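Local coordinates for protein L-ribulose 3-epimerase (Methylomonas sp. DH-1, PDB 7CJ5) that interconverts ketoses by manganese-dependent epimerisation at C3, acting fastest on L-ribulose and also on D-ribulose, D-allulose and D-fructose, at residues Ala68-Ser73 / Asp90-Lys95; Thr79-Ala84 / Ser124-Ala129; Cys109-Cys114 / Asp150-Asn155. One frame throughout, in Å; residues are numbered along the deposited sequence.

Contact 1 of 3, residues Ala68-Ser73 / Asp90-Lys95. With FUD (D-fructose), chain D.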
ATOM      1  N   ALA A  68      -8.304   1.159 -22.823  1.00 15.54           N
ATOM      2  CA  ALA A  68      -8.435   2.317 -21.916  1.00 16.14           C
ATOM      3  C   ALA A  68      -8.590   1.838 -20.478  1.00 15.68           C
ATOM      4  O   ALA A  68      -9.160   0.757 -20.246  1.00 18.06           O
ATOM      5  CB  ALA A  68      -9.590   3.199 -22.331  1.00 16.68           C
ATOM      6  N   SER A  69      -8.089   2.649 -19.555  1.00 16.64           N
ATOM      7  CA  SER A  69      -8.295   2.501 -18.099  1.00 16.71           C
ATOM      8  C   SER A  69      -8.676   3.866 -17.541  1.00 15.50           C
ATOM      9  O   SER A  69      -8.379   4.908 -18.175  1.00 16.84           O
ATOM     10  CB  SER A  69      -7.078   1.937 -17.415  1.00 16.89           C
ATOM     11  OG  SER A  69      -5.967   2.805 -17.559  1.00 18.56           O
ATOM     12  N   LEU A  70      -9.317   3.869 -16.390  1.00 16.12           N
ATOM     13  CA  LEU A  70      -9.523   5.119 -15.634  1.00 16.15           C
ATOM     14  C   LEU A  70      -9.761   4.749 -14.178  1.00 16.01           C
ATOM     15  O   LEU A  70     -10.021   3.559 -13.897  1.00 16.20           O
ATOM     16  CB  LEU A  70     -10.710   5.880 -16.231  1.00 16.35           C
ATOM     17  CG  LEU A  70     -12.045   5.145 -16.205  1.00 16.46           C
ATOM     18  CD1 LEU A  70     -12.768   5.367 -14.886  1.00 17.11           C
ATOM     19  CD2 LEU A  70     -12.910   5.577 -17.368  1.00 17.87           C
ATOM     20  N   GLY A  71      -9.636   5.745 -13.310  1.00 16.15           N
ATOM     21  CA  GLY A  71     -10.175   5.736 -11.947  1.00 16.31           C
ATOM     22  C   GLY A  71     -11.202   6.837 -11.812  1.00 16.66           C
ATOM     23  O   GLY A  71     -10.971   7.943 -12.351  1.00 16.64           O
ATOM     24  N   LEU A  72     -12.321   6.544 -11.154  1.00 15.97           N
ATOM     25  CA  LEU A  72     -13.346   7.567 -10.864  1.00 14.13           C
ATOM     26  C   LEU A  72     -12.793   8.487  -9.777  1.00 14.12           C
ATOM     27  O   LEU A  72     -11.698   8.206  -9.221  1.00 13.34           O
ATOM     28  CB  LEU A  72     -14.651   6.886 -10.455  1.00 13.02           C
ATOM     29  CG  LEU A  72     -15.234   5.932 -11.498  1.00 14.01           C
ATOM     30  CD1 LEU A  72     -16.423   5.187 -10.923  1.00 15.13           C
ATOM     31  CD2 LEU A  72     -15.637   6.690 -12.754  1.00 16.35           C
ATOM     32  N   SER A  73     -13.508   9.568  -9.497  1.00 14.31           N
ATOM     33  CA  SER A  73     -13.159  10.528  -8.426  1.00 15.77           C
ATOM     34  C   SER A  73     -14.355  10.651  -7.485  1.00 14.74           C
ATOM     35  O   SER A  73     -15.396  10.033  -7.761  1.00 15.07           O
ATOM     36  CB  SER A  73     -12.740  11.871  -8.994  1.00 17.42           C
ATOM     37  OG  SER A  73     -13.860  12.582  -9.491  1.00 18.03           O
ATOM     38  N   ASP A  90     -21.906   6.967 -13.938  1.00 13.29           N
ATOM     39  CA  ASP A  90     -22.513   6.253 -15.093  1.00 15.24           C
ATOM     40  C   ASP A  90     -22.167   7.041 -16.368  1.00 15.66           C
ATOM     41  O   ASP A  90     -21.712   6.428 -17.357  1.00 16.41           O
ATOM     42  CB  ASP A  90     -24.035   6.106 -14.954  1.00 14.88           C
ATOM     43  CG  ASP A  90     -24.547   5.138 -13.894  1.00 16.86           C
ATOM     44  OD1 ASP A  90     -23.728   4.411 -13.289  1.00 18.52           O
ATOM     45  OD2 ASP A  90     -25.794   5.108 -13.689  1.00 20.06           O
ATOM     46  N   GLU A  91     -22.396   8.360 -16.346  1.00 16.01           N
ATOM     47  CA  GLU A  91     -22.211   9.260 -17.513  1.00 17.46           C
ATOM     48  C   GLU A  91     -20.738   9.241 -17.952  1.00 16.09           C
ATOM     49  O   GLU A  91     -20.488   9.108 -19.167  1.00 14.89           O
ATOM     50  CB  GLU A  91     -22.672  10.679 -17.175  1.00 19.85           C
ATOM     51  CG  GLU A  91     -22.426  11.665 -18.298  1.00 25.22           C
ATOM     52  CD  GLU A  91     -22.548  13.132 -17.920  1.00 28.36           C
ATOM     53  OE1 GLU A  91     -22.137  13.500 -16.803  1.00 36.45           O
ATOM     54  OE2 GLU A  91     -23.046  13.904 -18.746  1.00 38.86           O
ATOM     55  N   LEU A  92     -19.796   9.347 -17.009  1.00 16.13           N
ATOM     56  CA  LEU A  92     -18.341   9.324 -17.312  1.00 16.56           C
ATOM     57  C   LEU A  92     -17.965   7.974 -17.931  1.00 16.09           C
ATOM     58  O   LEU A  92     -17.202   7.955 -18.925  1.00 15.81           O
ATOM     59  CB  LEU A  92     -17.533   9.573 -16.037  1.00 17.22           C
ATOM     60  CG  LEU A  92     -16.043   9.809 -16.276  1.00 17.54           C
ATOM     61  CD1 LEU A  92     -15.443  10.672 -15.179  1.00 19.50           C
ATOM     62  CD2 LEU A  92     -15.300   8.486 -16.397  1.00 18.79           C
ATOM     63  N   LEU A  93     -18.472   6.877 -17.368  1.00 15.18           N
ATOM     64  CA  LEU A  93     -18.168   5.500 -17.843  1.00 14.60           C
ATOM     65  C   LEU A  93     -18.727   5.294 -19.262  1.00 15.24           C
ATOM     66  O   LEU A  93     -18.017   4.698 -20.106  1.00 16.89           O
ATOM     67  CB  LEU A  93     -18.745   4.503 -16.829  1.00 14.19           C
ATOM     68  CG  LEU A  93     -18.005   4.461 -15.492  1.00 13.47           C
ATOM     69  CD1 LEU A  93     -18.780   3.673 -14.454  1.00 14.18           C
ATOM     70  CD2 LEU A  93     -16.607   3.895 -15.660  1.00 13.00           C
ATOM     71  N   ARG A  94     -19.937   5.768 -19.550  1.00 16.62           N
ATOM     72  CA  ARG A  94     -20.509   5.693 -20.930  1.00 15.56           C
ATOM     73  C   ARG A  94     -19.612   6.484 -21.890  1.00 15.16           C
ATOM     74  O   ARG A  94     -19.297   5.972 -22.975  1.00 15.96           O
ATOM     75  CB  ARG A  94     -21.948   6.213 -20.966  1.00 17.06           C
ATOM     76  CG  ARG A  94     -22.944   5.329 -20.234  1.00 18.11           C
ATOM     77  CD  ARG A  94     -24.385   5.674 -20.551  1.00 22.13           C
ATOM     78  NE  ARG A  94     -24.758   7.026 -20.154  1.00 24.39           N
ATOM     79  CZ  ARG A  94     -25.268   7.353 -18.968  1.00 27.98           C
ATOM     80  NH1 ARG A  94     -25.464   6.420 -18.051  1.00 29.48           N
ATOM     81  NH2 ARG A  94     -25.573   8.611 -18.698  1.00 29.08           N
ATOM     82  N   LYS A  95     -19.206   7.693 -21.507  1.00 15.09           N
ATOM     83  CA  LYS A  95     -18.339   8.551 -22.356  1.00 16.05           C
ATOM     84  C   LYS A  95     -17.007   7.835 -22.615  1.00 15.44           C
ATOM     85  O   LYS A  95     -16.579   7.810 -23.763  1.00 15.94           O
ATOM     86  CB  LYS A  95     -18.124   9.916 -21.705  1.00 19.43           C
ATOM     87  CG  LYS A  95     -17.348  10.895 -22.568  1.00 21.21           C
ATOM     88  CD  LYS A  95     -18.020  11.204 -23.877  1.00 25.31           C
ATOM     89  CE  LYS A  95     -17.326  12.322 -24.623  1.00 29.45           C
ATOM     90  NZ  LYS A  95     -17.676  12.313 -26.061  1.00 34.92           N
TER
HETATM   91  C1  FUD D 302      -3.271   2.783  -9.711  1.00 14.48           C
HETATM   92  C2  FUD D 302      -3.155   1.757 -10.804  1.00 16.63           C
HETATM   93  C3  FUD D 302      -3.502   2.177 -12.210  1.00 18.53           C
HETATM   94  C4  FUD D 302      -4.819   2.913 -12.062  1.00 21.00           C
HETATM   95  C5  FUD D 302      -5.336   3.717 -13.253  1.00 26.88           C
HETATM   96  C6  FUD D 302      -4.431   3.776 -14.468  1.00 26.06           C
HETATM   97  O1  FUD D 302      -2.512   2.392  -8.565  1.00 14.63           O
HETATM   98  O2  FUD D 302      -2.778   0.622 -10.546  1.00 14.70           O
HETATM   99  O3  FUD D 302      -3.636   1.038 -13.065  1.00 18.06           O
HETATM  100  O4  FUD D 302      -5.744   1.913 -11.681  1.00 23.58           O
HETATM  101  O5  FUD D 302      -6.637   3.252 -13.608  1.00 36.78           O
HETATM  102  O6  FUD D 302      -5.085   4.616 -15.457  1.00 35.60           O
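Four leucines, L70 and L72 from strand 65-72 and L92 and L93 from helix 83-102, carry the apolar contact. Strand and helix run nearly antiparallel, at 171°, with the axes of the two short segments 10.3 Å apart, and methyl groups fill the interval. L92 CD2 touches both strand leucines, 3.9 Å from L70 CD2 and 4.1 Å from L72 CD2, and its side chain runs antiparallel to theirs. L93 lies nearly perpendicular to the same pair, bringing its CD2 to 4.1 Å from L72 CD2 and 4.2 Å from L70 CD1. The torsions of L70 are less usual: CG sits between the backbone N and the carbonyl carbon (chi1 60°), and the two methyls part, CD1 to L93 and CD2 to L92. L93 also touches M135 and L138 of the neighbouring helix 125-143, so the leucine layer runs on into that helix.

The polar chemistry lies across the strand. S69, one residue before L70, holds the substrate: O6 of D-fructose donates a hydrogen bond to S69 OG at 2.9 Å, and the same OG is hydrogen-bonded to E41. That second partner probably fixes the rotation of the hydroxyl that receives the sugar.

The alternation of the strand thus sorts the chemistry, with a sugar-binding hydroxyl facing the barrel interior, L70 pointing at the helix and L72 reaching it with its CD2 methyl. Between these two segments the contact is made by methyl groups, so the fit probably depends on shape more than on directional bonds.

Contact 2 of 3, residues Thr79-Ala84 / Ser124-Ala129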
ATOM      1  N   THR A  79     -19.886   4.148  -6.070  1.00 13.02           N
ATOM      2  CA  THR A  79     -20.181   3.590  -4.722  1.00 14.94           C
ATOM      3  C   THR A  79     -21.045   4.574  -3.926  1.00 14.37           C
ATOM      4  O   THR A  79     -21.574   4.160  -2.887  1.00 16.33           O
ATOM      5  CB  THR A  79     -18.928   3.246  -3.898  1.00 14.99           C
ATOM      6  OG1 THR A  79     -18.238   4.451  -3.575  1.00 14.56           O
ATOM      7  CG2 THR A  79     -17.980   2.294  -4.596  1.00 15.98           C
ATOM      8  N   SER A  80     -21.164   5.829  -4.373  1.00 14.01           N
ATOM      9  CA  SER A  80     -21.700   6.953  -3.561  1.00 15.04           C
ATOM     10  C   SER A  80     -23.107   6.623  -3.052  1.00 14.21           C
ATOM     11  O   SER A  80     -23.899   6.066  -3.817  1.00 15.00           O
ATOM     12  CB  SER A  80     -21.703   8.254  -4.332  1.00 14.79           C
ATOM     13  OG  SER A  80     -22.238   9.310  -3.539  1.00 13.56           O
ATOM     14  N   THR A  81     -23.405   7.015  -1.810  1.00 14.29           N
ATOM     15  CA  THR A  81     -24.774   7.012  -1.232  1.00 14.46           C
ATOM     16  C   THR A  81     -25.586   8.193  -1.788  1.00 13.96           C
ATOM     17  O   THR A  81     -26.772   8.303  -1.460  1.00 15.81           O
ATOM     18  CB  THR A  81     -24.677   7.004   0.294  1.00 15.37           C
ATOM     19  OG1 THR A  81     -23.898   8.134   0.679  1.00 13.59           O
ATOM     20  CG2 THR A  81     -24.037   5.737   0.817  1.00 16.43           C
ATOM     21  N   ASP A  82     -24.981   9.033  -2.629  1.00 14.10           N
ATOM     22  CA  ASP A  82     -25.666  10.158  -3.321  1.00 15.30           C
ATOM     23  C   ASP A  82     -26.006   9.751  -4.753  1.00 15.69           C
ATOM     24  O   ASP A  82     -25.108   9.605  -5.588  1.00 13.63           O
ATOM     25  CB  ASP A  82     -24.797  11.414  -3.314  1.00 14.83           C
ATOM     26  CG  ASP A  82     -24.513  11.941  -1.919  1.00 15.57           C
ATOM     27  OD1 ASP A  82     -25.474  12.103  -1.138  1.00 17.13           O
ATOM     28  OD2 ASP A  82     -23.323  12.168  -1.613  1.00 14.11           O
ATOM     29  N   PRO A  83     -27.307   9.577  -5.082  1.00 17.02           N
ATOM     30  CA  PRO A  83     -27.711   9.078  -6.397  1.00 17.55           C
ATOM     31  C   PRO A  83     -27.182   9.931  -7.558  1.00 15.36           C
ATOM     32  O   PRO A  83     -26.836   9.360  -8.564  1.00 14.16           O
ATOM     33  CB  PRO A  83     -29.247   9.115  -6.353  1.00 18.81           C
ATOM     34  CG  PRO A  83     -29.577   9.029  -4.886  1.00 19.63           C
ATOM     35  CD  PRO A  83     -28.457   9.779  -4.188  1.00 19.86           C
ATOM     36  N   ALA A  84     -27.121  11.258  -7.400  1.00 13.85           N
ATOM     37  CA  ALA A  84     -26.629  12.171  -8.460  1.00 14.52           C
ATOM     38  C   ALA A  84     -25.169  11.824  -8.787  1.00 14.46           C
ATOM     39  O   ALA A  84     -24.808  11.855  -9.972  1.00 14.65           O
ATOM     40  CB  ALA A  84     -26.767  13.620  -8.062  1.00 16.38           C
ATOM     41  N   SER A 124     -19.794   0.180   3.081  1.00 26.17           N
ATOM     42  CA  SER A 124     -21.073  -0.460   3.510  1.00 29.00           C
ATOM     43  C   SER A 124     -21.540  -1.389   2.388  1.00 26.42           C
ATOM     44  O   SER A 124     -21.012  -1.220   1.285  1.00 21.07           O
ATOM     45  CB  SER A 124     -22.121   0.566   3.805  1.00 35.45           C
ATOM     46  OG  SER A 124     -22.185   1.524   2.755  1.00 41.76           O
ATOM     47  N   ARG A 125     -22.499  -2.296   2.625  1.00 26.33           N
ATOM     48  CA  ARG A 125     -23.091  -3.120   1.527  1.00 28.43           C
ATOM     49  C   ARG A 125     -23.853  -2.182   0.582  1.00 24.38           C
ATOM     50  O   ARG A 125     -24.157  -2.571  -0.551  1.00 27.13           O
ATOM     51  CB  ARG A 125     -24.008  -4.240   2.040  1.00 31.75           C
ATOM     52  CG  ARG A 125     -24.948  -4.806   0.981  1.00 29.32           C
ATOM     53  CD  ARG A 125     -24.247  -5.522  -0.151  1.00 30.86           C
ATOM     54  NE  ARG A 125     -23.060  -6.277   0.201  1.00 27.98           N
ATOM     55  CZ  ARG A 125     -22.286  -6.821  -0.716  1.00 30.67           C
ATOM     56  NH1 ARG A 125     -21.211  -7.512  -0.388  1.00 40.86           N
ATOM     57  NH2 ARG A 125     -22.602  -6.669  -1.984  1.00 35.94           N
ATOM     58  N   GLU A 126     -24.108  -0.959   1.025  1.00 20.48           N
ATOM     59  CA  GLU A 126     -24.756   0.081   0.194  1.00 20.73           C
ATOM     60  C   GLU A 126     -23.771   0.573  -0.875  1.00 16.71           C
ATOM     61  O   GLU A 126     -24.115   0.584  -2.070  1.00 16.00           O
ATOM     62  CB  GLU A 126     -25.182   1.187   1.137  1.00 25.04           C
ATOM     63  CG  GLU A 126     -26.043   2.220   0.486  1.00 28.95           C
ATOM     64  CD  GLU A 126     -26.627   3.138   1.535  1.00 33.75           C
ATOM     65  OE1 GLU A 126     -26.350   2.914   2.745  1.00 33.69           O
ATOM     66  OE2 GLU A 126     -27.340   4.070   1.140  1.00 38.02           O
ATOM     67  N   ASN A 127     -22.571   0.950  -0.446  1.00 14.94           N
ATOM     68  CA  ASN A 127     -21.439   1.253  -1.359  1.00 14.55           C
ATOM     69  C   ASN A 127     -21.249   0.082  -2.325  1.00 14.70           C
ATOM     70  O   ASN A 127     -21.085   0.326  -3.528  1.00 15.09           O
ATOM     71  CB  ASN A 127     -20.131   1.464  -0.605  1.00 14.61           C
ATOM     72  CG  ASN A 127     -20.161   2.635   0.346  1.00 16.98           C
ATOM     73  OD1 ASN A 127     -19.829   2.474   1.521  1.00 23.21           O
ATOM     74  ND2 ASN A 127     -20.559   3.801  -0.145  1.00 14.99           N
ATOM     75  N   ARG A 128     -21.251  -1.148  -1.807  1.00 15.12           N
ATOM     76  CA  ARG A 128     -20.955  -2.355  -2.618  1.00 16.15           C
ATOM     77  C   ARG A 128     -22.103  -2.606  -3.598  1.00 14.64           C
ATOM     78  O   ARG A 128     -21.821  -2.895  -4.774  1.00 15.54           O
ATOM     79  CB  ARG A 128     -20.719  -3.572  -1.722  1.00 19.88           C
ATOM     80  CG  ARG A 128     -19.412  -3.523  -0.953  1.00 24.28           C
ATOM     81  CD  ARG A 128     -19.303  -4.681   0.025  1.00 30.36           C
ATOM     82  NE  ARG A 128     -18.091  -4.523   0.803  1.00 34.50           N
ATOM     83  CZ  ARG A 128     -16.874  -4.676   0.308  1.00 35.63           C
ATOM     84  NH1 ARG A 128     -16.712  -5.031  -0.954  1.00 38.53           N
ATOM     85  NH2 ARG A 128     -15.820  -4.477   1.074  1.00 38.94           N
ATOM     86  N   ALA A 129     -23.345  -2.520  -3.126  1.00 14.84           N
ATOM     87  CA  ALA A 129     -24.558  -2.720  -3.958  1.00 15.04           C
ATOM     88  C   ALA A 129     -24.607  -1.665  -5.073  1.00 14.52           C
ATOM     89  O   ALA A 129     -24.917  -2.027  -6.222  1.00 13.41           O
ATOM     90  CB  ALA A 129     -25.783  -2.686  -3.092  1.00 16.41           C
TER
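T79 and N127 bring their backbones within 4.3 Å, CA to CA, where the loop leading into helix 83-102 passes the first turn of helix 125-143. At this distance the main chains exchange CA-H...O contacts in both directions, the shorter from N127 CA to T79 O at 3.3 Å.

N127 carries the side-chain contact. Its ND2 donates to T79 O over 2.9 Å, nearly straight at 171°; the acceptor lies in the plane of the amide, while the donor stands well above the plane of the T79 carbonyl. The other end of the amide turns back on its own helix: OD1 accepts from S124 N at 2.8 Å, and S124 OG in turn accepts from N127 N, completing a capping box. T79 OG1 has its own partner in D77. Farther out, the T81 methyl CG2 rests 3.7 Å from E126 OE2, and the two side chains cross at about a right angle.

Both ends of one amide are therefore used, OD1 to finish a helix start and ND2 to tie down a neighbouring loop. The capping box probably fixes how the amide is turned, with its N-H toward the T79 carbonyl.

Contact 3 of 3, residues Cys109-Cys114 / Asp150-Asn155. With MN (manganese (II) ion), chain C; FUD (D-fructose), chain D.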
ATOM      1  N   CYS A 109     -10.685  -1.028 -18.483  1.00 13.10           N
ATOM      2  CA  CYS A 109     -10.210  -1.626 -17.215  1.00 14.48           C
ATOM      3  C   CYS A 109      -9.850  -0.528 -16.218  1.00 15.13           C
ATOM      4  O   CYS A 109     -10.091   0.669 -16.503  1.00 13.57           O
ATOM      5  CB  CYS A 109      -9.017  -2.544 -17.465  1.00 15.57           C
ATOM      6  SG  CYS A 109      -7.561  -1.669 -18.086  1.00 16.02           S
ATOM      7  N   GLY A 110      -9.279  -0.934 -15.089  1.00 15.96           N
ATOM      8  CA  GLY A 110      -8.856  -0.016 -14.020  1.00 16.48           C
ATOM      9  C   GLY A 110      -9.906   0.104 -12.933  1.00 14.70           C
ATOM     10  O   GLY A 110     -10.750  -0.817 -12.781  1.00 12.60           O
ATOM     11  N   VAL A 111      -9.845   1.196 -12.178  1.00 14.01           N
ATOM     12  CA  VAL A 111     -10.708   1.411 -10.983  1.00 13.46           C
ATOM     13  C   VAL A 111     -11.977   2.116 -11.471  1.00 13.03           C
ATOM     14  O   VAL A 111     -12.155   3.317 -11.220  1.00 12.54           O
ATOM     15  CB  VAL A 111      -9.938   2.145  -9.869  1.00 13.47           C
ATOM     16  CG1 VAL A 111     -10.745   2.245  -8.580  1.00 13.89           C
ATOM     17  CG2 VAL A 111      -8.613   1.448  -9.593  1.00 13.79           C
ATOM     18  N   ILE A 112     -12.808   1.358 -12.190  1.00 13.28           N
ATOM     19  CA  ILE A 112     -14.038   1.861 -12.868  1.00 13.28           C
ATOM     20  C   ILE A 112     -15.243   1.699 -11.923  1.00 12.76           C
ATOM     21  O   ILE A 112     -16.335   2.160 -12.297  1.00 13.49           O
ATOM     22  CB  ILE A 112     -14.238   1.146 -14.221  1.00 13.78           C
ATOM     23  CG1 ILE A 112     -14.284  -0.377 -14.077  1.00 13.48           C
ATOM     24  CG2 ILE A 112     -13.170   1.575 -15.210  1.00 14.31           C
ATOM     25  CD1 ILE A 112     -14.604  -1.119 -15.377  1.00 14.08           C
ATOM     26  N   TYR A 113     -15.045   1.092 -10.743  1.00 11.96           N
ATOM     27  CA  TYR A 113     -16.132   0.634  -9.834  1.00 12.70           C
ATOM     28  C   TYR A 113     -16.181   1.483  -8.549  1.00 13.10           C
ATOM     29  O   TYR A 113     -17.045   1.242  -7.713  1.00 13.29           O
ATOM     30  CB  TYR A 113     -15.948  -0.849  -9.497  1.00 12.96           C
ATOM     31  CG  TYR A 113     -14.599  -1.151  -8.895  1.00 13.23           C
ATOM     32  CD1 TYR A 113     -14.387  -1.035  -7.534  1.00 12.96           C
ATOM     33  CD2 TYR A 113     -13.519  -1.498  -9.693  1.00 13.50           C
ATOM     34  CE1 TYR A 113     -13.143  -1.263  -6.973  1.00 13.40           C
ATOM     35  CE2 TYR A 113     -12.266  -1.730  -9.149  1.00 14.08           C
ATOM     36  CZ  TYR A 113     -12.077  -1.618  -7.781  1.00 13.81           C
ATOM     37  OH  TYR A 113     -10.851  -1.839  -7.222  1.00 12.94           O
ATOM     38  N   CYS A 114     -15.283   2.457  -8.390  1.00 13.74           N
ATOM     39  CA  CYS A 114     -15.235   3.343  -7.200  1.00 13.69           C
ATOM     40  C   CYS A 114     -14.290   4.513  -7.475  1.00 13.60           C
ATOM     41  O   CYS A 114     -13.627   4.514  -8.531  1.00 12.80           O
ATOM     42  CB  CYS A 114     -14.745   2.579  -5.972  1.00 14.20           C
ATOM     43  SG  CYS A 114     -12.977   2.181  -6.046  1.00 16.91           S
ATOM     44  N   ASP A 150     -12.947  -4.874 -17.277  1.00 12.76           N
ATOM     45  CA  ASP A 150     -12.036  -5.629 -16.385  1.00 13.85           C
ATOM     46  C   ASP A 150     -11.853  -4.781 -15.125  1.00 13.30           C
ATOM     47  O   ASP A 150     -11.302  -3.668 -15.239  1.00 14.48           O
ATOM     48  CB  ASP A 150     -10.724  -5.957 -17.101  1.00 14.25           C
ATOM     49  CG  ASP A 150     -10.941  -6.332 -18.557  1.00 15.78           C
ATOM     50  OD1 ASP A 150     -11.268  -7.504 -18.817  1.00 16.03           O
ATOM     51  OD2 ASP A 150     -10.811  -5.437 -19.418  1.00 18.66           O
ATOM     52  N   LEU A 151     -12.337  -5.281 -13.989  1.00 13.71           N
ATOM     53  CA  LEU A 151     -12.374  -4.539 -12.704  1.00 13.49           C
ATOM     54  C   LEU A 151     -11.041  -4.740 -11.988  1.00 13.48           C
ATOM     55  O   LEU A 151     -10.728  -5.896 -11.599  1.00 12.62           O
ATOM     56  CB  LEU A 151     -13.527  -5.059 -11.854  1.00 14.86           C
ATOM     57  CG  LEU A 151     -14.888  -5.105 -12.540  1.00 18.00           C
ATOM     58  CD1 LEU A 151     -15.937  -5.625 -11.585  1.00 20.98           C
ATOM     59  CD2 LEU A 151     -15.298  -3.745 -13.059  1.00 20.30           C
ATOM     60  N   GLU A 152     -10.275  -3.662 -11.853  1.00 13.53           N
ATOM     61  CA  GLU A 152      -8.897  -3.721 -11.320  1.00 13.00           C
ATOM     62  C   GLU A 152      -8.932  -3.759  -9.795  1.00 12.48           C
ATOM     63  O   GLU A 152      -9.263  -2.740  -9.177  1.00 12.52           O
ATOM     64  CB  GLU A 152      -8.059  -2.534 -11.772  1.00 12.07           C
ATOM     65  CG  GLU A 152      -6.588  -2.752 -11.483  1.00 13.13           C
ATOM     66  CD  GLU A 152      -5.678  -1.593 -11.840  1.00 13.81           C
ATOM     67  OE1 GLU A 152      -6.185  -0.578 -12.346  1.00 14.48           O
ATOM     68  OE2 GLU A 152      -4.454  -1.726 -11.621  1.00 12.77           O
ATOM     69  N   VAL A 153      -8.552  -4.901  -9.223  1.00 14.10           N
ATOM     70  CA  VAL A 153      -8.361  -5.044  -7.757  1.00 14.63           C
ATOM     71  C   VAL A 153      -7.159  -4.172  -7.380  1.00 14.12           C
ATOM     72  O   VAL A 153      -6.092  -4.334  -8.002  1.00 13.04           O
ATOM     73  CB  VAL A 153      -8.187  -6.526  -7.380  1.00 15.61           C
ATOM     74  CG1 VAL A 153      -7.799  -6.694  -5.925  1.00 17.18           C
ATOM     75  CG2 VAL A 153      -9.462  -7.300  -7.693  1.00 17.88           C
ATOM     76  N   VAL A 154      -7.329  -3.252  -6.429  1.00 12.90           N
ATOM     77  CA  VAL A 154      -6.207  -2.382  -5.974  1.00 12.81           C
ATOM     78  C   VAL A 154      -6.108  -2.463  -4.450  1.00 12.99           C
ATOM     79  O   VAL A 154      -7.024  -3.016  -3.798  1.00 13.48           O
ATOM     80  CB  VAL A 154      -6.307  -0.938  -6.514  1.00 12.46           C
ATOM     81  CG1 VAL A 154      -6.247  -0.929  -8.037  1.00 13.66           C
ATOM     82  CG2 VAL A 154      -7.536  -0.184  -6.025  1.00 13.79           C
ATOM     83  N   ASN A 155      -4.986  -1.988  -3.916  1.00 11.55           N
ATOM     84  CA  ASN A 155      -4.631  -2.158  -2.490  1.00 11.40           C
ATOM     85  C   ASN A 155      -5.563  -1.280  -1.644  1.00 11.76           C
ATOM     86  O   ASN A 155      -6.260  -0.408  -2.211  1.00 12.08           O
ATOM     87  CB  ASN A 155      -3.141  -1.892  -2.268  1.00 11.64           C
ATOM     88  CG  ASN A 155      -2.758  -0.429  -2.361  1.00 12.25           C
ATOM     89  OD1 ASN A 155      -3.198   0.376  -1.543  1.00 13.72           O
ATOM     90  ND2 ASN A 155      -1.918  -0.081  -3.325  1.00 11.17           N
TER
HETATM   91 MN    MN C 301      -2.745  -0.844 -12.224  1.00 21.08          MN
HETATM   92  C1  FUD D 302      -3.271   2.783  -9.711  1.00 14.48           C
HETATM   93  C2  FUD D 302      -3.155   1.757 -10.804  1.00 16.63           C
HETATM   94  C3  FUD D 302      -3.502   2.177 -12.210  1.00 18.53           C
HETATM   95  C4  FUD D 302      -4.819   2.913 -12.062  1.00 21.00           C
HETATM   96  C5  FUD D 302      -5.336   3.717 -13.253  1.00 26.88           C
HETATM   97  C6  FUD D 302      -4.431   3.776 -14.468  1.00 26.06           C
HETATM   98  O1  FUD D 302      -2.512   2.392  -8.565  1.00 14.63           O
HETATM   99  O2  FUD D 302      -2.778   0.622 -10.546  1.00 14.70           O
HETATM  100  O3  FUD D 302      -3.636   1.038 -13.065  1.00 18.06           O
HETATM  101  O4  FUD D 302      -5.744   1.913 -11.681  1.00 23.58           O
HETATM  102  O5  FUD D 302      -6.637   3.252 -13.608  1.00 36.78           O
HETATM  103  O6  FUD D 302      -5.085   4.616 -15.457  1.00 35.60           O
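E152, held by G110 and Y113, binds both metal and sugar through one carboxylate. Its OE2 binds the manganese ion at 2.0 Å, while OE1 accepts a hydrogen bond from O4 of D-fructose at 2.6 Å. O2 and O3 of the sugar bind the same ion, and D185, H211 and E246 complete its shell. With CG anti to the backbone N (chi1 -167°) and the chain extended beyond it, the carboxylate is carried inward from the strand to the ion.

The backbone of E152 is held on both sides of its CA. Its N donates to G110 O at 3.0 Å, and its O receives the phenol of Y113, whose OH donates over 2.7 Å; that carbonyl oxygen lies at the edge of the tyrosine ring, in its plane. These two bonds make G110 and Y113 second-shell residues that position a metal ligand. G110, with no side chain, lets its CA approach to 4.0 Å from sugar O5.

Packing surrounds this framework. V111 CG2 meets V154 CG1 at 3.7 Å and also lies near sugar O4, walling the pocket. On the helix side, I112 CD1 touches L151 CD2 at 3.6 Å, the side chains roughly perpendicular, and both residues rest on M135 of helix 125-143.

Strand 148-152, beside its parallel neighbour 107-112 and joined to it through helix 125-143, thus presents a metal-binding glutamate at its C-terminal end, the usual place of the active site in a TIM barrel; E152 probably also acts as a proton donor/acceptor, as in relatives.

The three contacts follow consecutive beta-alpha units of one eight-stranded TIM barrel. Contact 1 joins strand 65-72 to helix 83-102 and closes before contact 3 opens, between strands 107-112 and 148-152; their centres lie about 11 Å apart, and strands 65-72 and 107-112 are neighbours in the sheet. Both reach the same D-fructose. Contact 2 lies farther out, its centre about 17 Å from contact 1's and about 16 Å from contact 3's, linking the loop before helix 83-102 to the first turn of helix 125-143. Its segments alternate with those of both others in sequence. T79 CG2 packs 3.5 Å from C114 CB, so that loop abuts the end of segment 109-114, whose earlier residues approach the sugar.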